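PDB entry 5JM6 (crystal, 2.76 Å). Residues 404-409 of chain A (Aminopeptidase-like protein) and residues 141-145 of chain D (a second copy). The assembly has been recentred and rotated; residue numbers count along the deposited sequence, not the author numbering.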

# COMPACT_ATOMS: atom_id res chain seq x y z
N ASN A 404 -19.06 -25.02 -9.44
CA ASN A 404 -19.98 -25.95 -10.09
C ASN A 404 -20.90 -25.22 -11.06
O ASN A 404 -21.78 -24.47 -10.64
CB ASN A 404 -20.82 -26.71 -9.06
CG ASN A 404 -19.98 -27.53 -8.11
OD1 ASN A 404 -18.86 -27.93 -8.42
ND2 ASN A 404 -20.53 -27.81 -6.93
N LEU A 405 -20.70 -25.46 -12.35
CA LEU A 405 -21.54 -24.85 -13.36
C LEU A 405 -22.80 -25.69 -13.53
O LEU A 405 -22.72 -26.84 -13.97
CB LEU A 405 -20.78 -24.72 -14.68
CG LEU A 405 -21.53 -24.10 -15.85
CD1 LEU A 405 -21.99 -22.69 -15.50
CD2 LEU A 405 -20.65 -24.09 -17.08
N PRO A 406 -23.97 -25.13 -13.17
CA PRO A 406 -25.21 -25.92 -13.12
C PRO A 406 -25.59 -26.55 -14.46
O PRO A 406 -25.46 -25.93 -15.52
CB PRO A 406 -26.26 -24.91 -12.67
CG PRO A 406 -25.67 -23.57 -12.93
CD PRO A 406 -24.19 -23.74 -12.75
N GLY A 407 -26.03 -27.81 -14.39
CA GLY A 407 -26.39 -28.59 -15.57
C GLY A 407 -25.19 -29.23 -16.22
O GLY A 407 -25.32 -30.09 -17.09
N HIS A 408 -24.01 -28.70 -15.91
CA HIS A 408 -22.72 -29.20 -16.38
C HIS A 408 -21.77 -29.78 -15.32
O HIS A 408 -20.56 -29.79 -15.52
CB HIS A 408 -22.08 -28.11 -17.22
CG HIS A 408 -22.99 -27.61 -18.30
ND1 HIS A 408 -24.01 -26.72 -18.05
CD2 HIS A 408 -23.09 -27.94 -19.61
CE1 HIS A 408 -24.67 -26.48 -19.17
NE2 HIS A 408 -24.13 -27.21 -20.13
N SER A 409 -22.29 -30.13 -14.14
CA SER A 409 -21.45 -30.61 -13.04
C SER A 409 -21.81 -32.03 -12.61
O SER A 409 -22.75 -32.24 -11.83
CB SER A 409 -21.55 -29.66 -11.84
OG SER A 409 -21.09 -28.37 -12.17
N LEU D 141 -24.14 -21.59 -27.57
CA LEU D 141 -25.10 -22.09 -26.60
C LEU D 141 -24.53 -23.29 -25.86
O LEU D 141 -23.93 -24.17 -26.47
CB LEU D 141 -26.42 -22.48 -27.28
CG LEU D 141 -27.51 -21.43 -27.42
CD1 LEU D 141 -27.04 -20.23 -28.22
CD2 LEU D 141 -28.74 -22.05 -28.06
N LYS D 142 -24.71 -23.30 -24.55
CA LYS D 142 -24.26 -24.42 -23.72
C LYS D 142 -25.02 -25.69 -24.11
O LYS D 142 -26.11 -25.60 -24.68
CB LYS D 142 -24.47 -24.11 -22.24
CG LYS D 142 -23.77 -22.85 -21.74
CD LYS D 142 -22.82 -23.17 -20.60
CE LYS D 142 -22.33 -21.91 -19.89
NZ LYS D 142 -23.43 -21.09 -19.31
N PRO D 143 -24.44 -26.87 -23.83
CA PRO D 143 -25.17 -28.13 -24.00
C PRO D 143 -26.56 -28.09 -23.35
O PRO D 143 -27.52 -28.57 -23.95
CB PRO D 143 -24.27 -29.14 -23.31
CG PRO D 143 -22.89 -28.62 -23.60
CD PRO D 143 -23.01 -27.11 -23.56
N THR D 144 -26.66 -27.52 -22.15
CA THR D 144 -27.95 -27.13 -21.60
C THR D 144 -28.03 -25.61 -21.61
O THR D 144 -27.39 -24.95 -20.79
CB THR D 144 -28.14 -27.66 -20.16
OG1 THR D 144 -28.10 -29.10 -20.17
CG2 THR D 144 -29.47 -27.20 -19.59
N SER D 145 -28.81 -25.06 -22.52
CA SER D 145 -28.93 -23.61 -22.62
C SER D 145 -30.11 -23.06 -21.83
O SER D 145 -30.20 -21.85 -21.62
CB SER D 145 -29.03 -23.19 -24.09
OG SER D 145 -29.72 -24.15 -24.87

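A single imidazole ring carries the polar traffic of this contact, joining the backbones of two chains through its two nitrogens. On one side, His A408 ND1 donates to Pro A406 O at 3.0 Å, within its own stretch; on the other, His A408 NE2 accepts from the backbone amide of Thr D144, with a distance of 3.3 Å between His A408 NE2 and Thr D144 N. The second bond is long but nearly straight, its N-H...acceptor angle being 169°. The arrangement illustrates a general principle: a histidine with a proton on one ring nitrogen offers a donor and an acceptor on the same rigid frame, so an intrachain bond that occupies the donor can also help orient the acceptor toward a neighbour.

The frame is set by the fold of chain A. Neither backbone pairs with the other as a strand; instead, Leu A405 to His A408 form a type II beta turn, closed by the bond from His A408 N to Leu A405 O at 3.0 Å. The same carbonyl receives a second donor, Ser A409 OG, which lies 2.9 Å from Leu A405 O. Gly A407 occupies the turn position where phi is positive (83°), a conformation that favours glycine. Its CA and that of Thr D144, 6.4 Å apart, are the nearest CA atoms across the two stretches. A CB on this residue would point toward chain D and lie in contact, about 3.7 Å from Thr D144 CB.

From the turn, the His A408 side chain, in the m rotamer, reaches into chain D and has more area covered by the opposing stretch than any other residue here. The amide of Thr D144 meets the ring at its edge, near the ring plane, as expected for a donor approaching the in-plane lone pair of an imidazole nitrogen. Lys D142 CD lies over one face, placing the aliphatic part of the lysine against the aromatic surface. Pro D143 adds a van der Waals contact, Pro D143 CD lying 3.6 Å from His A408 NE2, while Thr D144 CB packs 3.8 Å from His A408 CE1.

Lysine methylenes also serve a purely hydrophobic neighbour: Lys D142 CE rests 3.9 Å from Leu A405 CD2. The charged NZ finds its hydrogen bonding elsewhere in the structure, leaving the chain behind it to act here as a hydrocarbon. With 226 Å² buried in total, the contact is small, and one directed hydrogen bond is set among van der Waals contacts.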